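Local coordinates for telomerase reverse transcriptase (Candida albicans SC5314, PDB 6ZDQ), which probably elongates telomeres, acting as a reverse transcriptase that adds short repeats to chromosome ends by copying a template within the telomerase RNA, at residues 55-60 against 82-87; 68-72 against 238-242. All coordinates share one frame; numbering follows the deposited sequence.

Contact 1. Residues 55-60 against 82-87; sequences LYAKFI and QFVLLV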
loop_
_atom_site.group_PDB
_atom_site.type_symbol
_atom_site.label_atom_id
_atom_site.label_comp_id
_atom_site.label_asym_id
_atom_site.label_seq_id
_atom_site.Cartn_x
_atom_site.Cartn_y
_atom_site.Cartn_z
ATOM N N LEU A 55 14.612 -31.519 7.137
ATOM C CA LEU A 55 14.453 -31.193 5.723
ATOM C C LEU A 55 14.751 -29.721 5.464
ATOM O O LEU A 55 15.327 -29.371 4.426
ATOM C CB LEU A 55 13.041 -31.552 5.263
ATOM C CG LEU A 55 12.797 -31.612 3.755
ATOM C CD1 LEU A 55 13.552 -32.779 3.138
ATOM C CD2 LEU A 55 11.309 -31.714 3.457
ATOM N N TYR A 56 14.360 -28.843 6.392
ATOM C CA TYR A 56 14.683 -27.426 6.258
ATOM C C TYR A 56 16.180 -27.184 6.415
ATOM O O TYR A 56 16.768 -26.396 5.665
ATOM C CB TYR A 56 13.894 -26.609 7.283
ATOM C CG TYR A 56 14.144 -25.113 7.225
ATOM C CD1 TYR A 56 13.425 -24.302 6.357
ATOM C CD2 TYR A 56 15.091 -24.515 8.047
ATOM C CE1 TYR A 56 13.646 -22.937 6.304
ATOM C CE2 TYR A 56 15.319 -23.150 8.000
ATOM C CZ TYR A 56 14.595 -22.368 7.127
ATOM O OH TYR A 56 14.819 -21.011 7.078
ATOM N N ALA A 57 16.811 -27.845 7.391
ATOM C CA ALA A 57 18.250 -27.689 7.583
ATOM C C ALA A 57 19.029 -28.198 6.376
ATOM O O ALA A 57 20.031 -27.594 5.975
ATOM C CB ALA A 57 18.694 -28.415 8.853
ATOM N N LYS A 58 18.590 -29.315 5.791
ATOM C CA LYS A 58 19.258 -29.847 4.609
ATOM C C LYS A 58 19.138 -28.891 3.427
ATOM O O LYS A 58 20.142 -28.522 2.806
ATOM C CB LYS A 58 18.675 -31.214 4.249
ATOM C CG LYS A 58 19.425 -32.397 4.839
ATOM C CD LYS A 58 18.718 -33.708 4.520
ATOM C CE LYS A 58 18.466 -33.865 3.026
ATOM N NZ LYS A 58 19.733 -33.975 2.248
ATOM N N PHE A 59 17.913 -28.472 3.107
ATOM C CA PHE A 59 17.683 -27.670 1.909
ATOM C C PHE A 59 18.049 -26.206 2.133
ATOM O O PHE A 59 18.867 -25.639 1.403
ATOM C CB PHE A 59 16.226 -27.802 1.461
ATOM C CG PHE A 59 15.984 -27.359 0.045
ATOM C CD1 PHE A 59 15.755 -26.026 -0.252
ATOM C CD2 PHE A 59 15.984 -28.278 -0.991
ATOM C CE1 PHE A 59 15.536 -25.619 -1.552
ATOM C CE2 PHE A 59 15.761 -27.877 -2.294
ATOM C CZ PHE A 59 15.538 -26.546 -2.574
ATOM N N ILE A 60 17.442 -25.572 3.137
ATOM C CA ILE A 60 17.667 -24.146 3.352
ATOM C C ILE A 60 18.951 -23.913 4.137
ATOM O O ILE A 60 19.825 -23.149 3.714
ATOM C CB ILE A 60 16.452 -23.515 4.057
ATOM C CG1 ILE A 60 15.173 -23.767 3.253
ATOM C CG2 ILE A 60 16.673 -22.024 4.264
ATOM C CD1 ILE A 60 15.153 -23.100 1.898
ATOM N N GLN A 82 11.599 -23.190 -4.343
ATOM C CA GLN A 82 12.139 -24.530 -4.554
ATOM C C GLN A 82 11.881 -25.435 -3.354
ATOM O O GLN A 82 11.643 -26.637 -3.521
ATOM C CB GLN A 82 13.634 -24.452 -4.857
ATOM C CG GLN A 82 13.967 -23.645 -6.099
ATOM C CD GLN A 82 13.222 -24.130 -7.327
ATOM O OE1 GLN A 82 13.062 -25.333 -7.535
ATOM N NE2 GLN A 82 12.754 -23.194 -8.144
ATOM N N PHE A 83 11.930 -24.883 -2.138
ATOM C CA PHE A 83 11.735 -25.708 -0.949
ATOM C C PHE A 83 10.309 -26.237 -0.858
ATOM O O PHE A 83 10.098 -27.410 -0.529
ATOM C CB PHE A 83 12.084 -24.919 0.313
ATOM C CG PHE A 83 11.903 -25.704 1.583
ATOM C CD1 PHE A 83 12.852 -26.632 1.978
ATOM C CD2 PHE A 83 10.784 -25.517 2.379
ATOM C CE1 PHE A 83 12.691 -27.358 3.143
ATOM C CE2 PHE A 83 10.617 -26.239 3.548
ATOM C CZ PHE A 83 11.573 -27.160 3.930
ATOM N N VAL A 84 9.316 -25.387 -1.131
ATOM C CA VAL A 84 7.930 -25.840 -1.064
ATOM C C VAL A 84 7.634 -26.824 -2.190
ATOM O O VAL A 84 6.879 -27.786 -2.008
ATOM C CB VAL A 84 6.967 -24.638 -1.075
ATOM C CG1 VAL A 84 7.232 -23.748 -2.269
ATOM C CG2 VAL A 84 5.530 -25.116 -1.069
ATOM N N LEU A 85 8.233 -26.609 -3.366
ATOM C CA LEU A 85 8.111 -27.590 -4.439
ATOM C C LEU A 85 8.693 -28.933 -4.027
ATOM O O LEU A 85 8.234 -29.981 -4.495
ATOM C CB LEU A 85 8.796 -27.078 -5.706
ATOM C CG LEU A 85 8.072 -25.991 -6.503
ATOM C CD1 LEU A 85 8.925 -25.535 -7.673
ATOM C CD2 LEU A 85 6.722 -26.494 -6.986
ATOM N N LEU A 86 9.697 -28.924 -3.147
ATOM C CA LEU A 86 10.201 -30.171 -2.584
ATOM C C LEU A 86 9.213 -30.759 -1.583
ATOM O O LEU A 86 9.028 -31.982 -1.531
ATOM C CB LEU A 86 11.560 -29.938 -1.927
ATOM C CG LEU A 86 12.226 -31.146 -1.264
ATOM C CD1 LEU A 86 12.646 -32.174 -2.302
ATOM C CD2 LEU A 86 13.413 -30.710 -0.422
ATOM N N VAL A 87 8.571 -29.907 -0.780
ATOM C CA VAL A 87 7.591 -30.391 0.187
ATOM C C VAL A 87 6.375 -30.970 -0.524
ATOM O O VAL A 87 5.855 -32.022 -0.135
ATOM C CB VAL A 87 7.190 -29.264 1.157
ATOM C CG1 VAL A 87 6.145 -29.759 2.142
ATOM C CG2 VAL A 87 8.408 -28.731 1.890
#
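A chi1 of 180° extends CG of Phe83 opposite its own main-chain N, toward helix 52-59, while Phe59, its first torsion likewise near trans, is swung back across the root of Phe83. The two phenylalanines thus run past each other from opposite ends. Phe59 CB lies at the edge of the Phe83 ring, 3.6 Å from CD1, and in return Phe83 CA sits over the face of the Phe59 ring, a CH-pi contact 4.2 Å from the centroid. Their planes meet obliquely.

Leu55 and Tyr56 meet the CE1 and CZ end of the Phe83 ring, whereas Ile60 joins Phe59 on its CD1 side. Tyr56 turns its ring edge to a Phe83 face in a T-shaped pair, with centroids 5.8 Å apart and planes at 83°. The Ile60 chain lies across the Phe83 side chain, its CG1 3.9 Å from Phe83 CD1. The carbonyl oxygen of Leu55 also lies at the ring edge, near CE1, although it already accepts the helical bond from Phe59 N.

Aliphatic groups of helix 77-91 complete the contact. Leu86 CD2 lies 3.6 Å from Phe59 CD2 and 4.1 Å from Leu55 CD1, bridging two successive turns of the other helix. Gln82 contributes its CB, 3.6 Å from Phe59 CZ at the ring edge, while its amide bends off from the contact.

Phe83 has a further edge-to-face partner in Phe177 of helix 148-177, and Val87 rests on Ile173 of that helix. The segments cross at 135°, axes 11.2 Å apart, so the whole is an aromatic cluster at an inclined, roughly antiparallel helix-helix crossing, joining helix 52-59 to helix 77-91 of the telomerase RNA-binding domain.

Contact 2. Residues 68-72 against 238-242; sequences ANVVS and RSSFR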
loop_
_atom_site.group_PDB
_atom_site.type_symbol
_atom_site.label_atom_id
_atom_site.label_comp_id
_atom_site.label_asym_id
_atom_site.label_seq_id
_atom_site.Cartn_x
_atom_site.Cartn_y
_atom_site.Cartn_z
ATOM N N ALA A 68 22.976 -7.058 13.119
ATOM C CA ALA A 68 23.466 -5.814 12.536
ATOM C C ALA A 68 22.553 -5.349 11.408
ATOM O O ALA A 68 21.984 -4.253 11.462
ATOM C CB ALA A 68 24.900 -5.998 12.036
ATOM N N ASN A 69 22.402 -6.173 10.377
ATOM C CA ASN A 69 21.454 -5.937 9.292
ATOM C C ASN A 69 20.300 -6.912 9.507
ATOM O O ASN A 69 20.326 -8.045 9.024
ATOM C CB ASN A 69 22.112 -6.120 7.928
ATOM C CG ASN A 69 21.286 -5.535 6.800
ATOM O OD1 ASN A 69 20.103 -5.241 6.970
ATOM N ND2 ASN A 69 21.907 -5.362 5.640
ATOM N N VAL A 70 19.281 -6.460 10.242
ATOM C CA VAL A 70 18.182 -7.332 10.642
ATOM C C VAL A 70 17.349 -7.832 9.473
ATOM O O VAL A 70 16.566 -8.772 9.645
ATOM C CB VAL A 70 17.269 -6.615 11.658
ATOM C CG1 VAL A 70 18.051 -6.268 12.917
ATOM C CG2 VAL A 70 16.662 -5.370 11.039
ATOM N N VAL A 71 17.486 -7.229 8.287
ATOM C CA VAL A 71 16.735 -7.695 7.123
ATOM C C VAL A 71 17.504 -8.716 6.299
ATOM O O VAL A 71 16.947 -9.264 5.336
ATOM C CB VAL A 71 16.327 -6.525 6.206
ATOM C CG1 VAL A 71 15.786 -5.367 7.030
ATOM C CG2 VAL A 71 17.503 -6.087 5.343
ATOM N N SER A 72 18.765 -8.990 6.640
ATOM C CA SER A 72 19.537 -9.984 5.905
ATOM C C SER A 72 19.067 -11.407 6.182
ATOM O O SER A 72 19.377 -12.312 5.401
ATOM C CB SER A 72 21.021 -9.846 6.243
ATOM O OG SER A 72 21.504 -8.560 5.891
ATOM N N ARG A 238 14.064 -0.813 5.114
ATOM C CA ARG A 238 15.110 -1.469 4.334
ATOM C C ARG A 238 16.207 -2.110 5.173
ATOM O O ARG A 238 16.890 -3.011 4.675
ATOM C CB ARG A 238 15.752 -0.483 3.352
ATOM C CG ARG A 238 14.888 -0.163 2.140
ATOM C CD ARG A 238 15.639 0.674 1.116
ATOM N NE ARG A 238 16.177 1.899 1.700
ATOM C CZ ARG A 238 15.531 3.061 1.739
ATOM N NH1 ARG A 238 14.312 3.166 1.226
ATOM N NH2 ARG A 238 16.105 4.120 2.295
ATOM N N SER A 239 16.425 -1.661 6.410
ATOM C CA SER A 239 17.525 -2.128 7.241
ATOM C C SER A 239 17.169 -2.265 8.712
ATOM O O SER A 239 17.947 -2.866 9.462
ATOM C CB SER A 239 18.728 -1.182 7.119
ATOM O OG SER A 239 18.410 0.097 7.637
ATOM N N SER A 240 16.050 -1.698 9.151
ATOM C CA SER A 240 15.616 -1.728 10.540
ATOM C C SER A 240 14.140 -2.100 10.545
ATOM O O SER A 240 13.566 -2.439 9.508
ATOM C CB SER A 240 15.881 -0.381 11.225
ATOM O OG SER A 240 15.276 0.678 10.503
ATOM N N PHE A 241 13.515 -2.031 11.716
ATOM C CA PHE A 241 12.120 -2.413 11.880
ATOM C C PHE A 241 11.273 -1.204 12.256
ATOM O O PHE A 241 11.663 -0.398 13.106
ATOM C CB PHE A 241 11.967 -3.499 12.950
ATOM C CG PHE A 241 12.307 -4.880 12.470
ATOM C CD1 PHE A 241 11.489 -5.531 11.563
ATOM C CD2 PHE A 241 13.435 -5.535 12.938
ATOM C CE1 PHE A 241 11.792 -6.804 11.123
ATOM C CE2 PHE A 241 13.744 -6.811 12.503
ATOM C CZ PHE A 241 12.922 -7.445 11.594
ATOM N N ARG A 242 10.118 -1.081 11.610
ATOM C CA ARG A 242 9.103 -0.112 11.992
ATOM C C ARG A 242 8.040 -0.816 12.825
ATOM O O ARG A 242 7.612 -1.926 12.493
ATOM C CB ARG A 242 8.464 0.533 10.761
ATOM C CG ARG A 242 7.321 1.480 11.078
ATOM C CD ARG A 242 6.467 1.735 9.848
ATOM N NE ARG A 242 7.215 2.407 8.790
ATOM C CZ ARG A 242 6.756 2.589 7.556
ATOM N NH1 ARG A 242 5.552 2.144 7.224
ATOM N NH2 ARG A 242 7.502 3.212 6.654
#
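Apolar contact between side chains rests on Val70 and Phe241. CG2 of Val70 comes to 3.6 Å from Phe241 CE2, and Val70 CB also lies close to that ring carbon; the methyl approaches the ring obliquely. Phe241 reaches the valine through its ring, whose CG stands anti to the carbonyl carbon (chi1 -79°). The ring is held from elsewhere too, by an edge-to-face pair with Trp206, while Val70 also touches Leu202 of helix 196-214.

The remaining contacts set valine methyls against main chain. Val70 CG2 sits beside Ser239 O and lies 3.8 Å from Ser240 CA. One residue on, both methyls of Val71 lie against Arg238 O, and CG1 also reaches Ser239 CA, at 3.7 Å. The side chains of Arg238, Ser239 and Ser240 start out away from the valines, so it is the backbone of these residues that is presented to them. Asn69 OD1 adds a looser approach, 4.1 Å from Ser239 CA.

Hydrogen bonding belongs to the first segment's own fold: Ser72 N donates to Asn69 O at 3.0 Å, closing a type I beta turn whose two central residues are the valines. This turn packs against the connection between antiparallel strands 229-236 and 241-247, a beta-hairpin at the edge of a mixed sheet, probably in the fingers of the reverse transcriptase.

Both contacts tie the chain around residues 52-72 to later elements, but to different ones: contact 1 joins helix 52-59 to helix 77-91, whereas contact 2 sets the loop between those two helices on a distant beta-hairpin. Neither is fully buried; contact 1 centres on buried Phe83, contact 2 on buried Val70 with Phe241, and the margins are more exposed. Contact 1 is helix against helix and chiefly side chain to side chain, with aromatic rings dominant. Contact 2 is smaller, turn against hairpin connection, and mostly valine methyls on backbone. The two do not touch: their nearest atoms are about 10 Å apart, and contact 1 lies nearer the bound RNA.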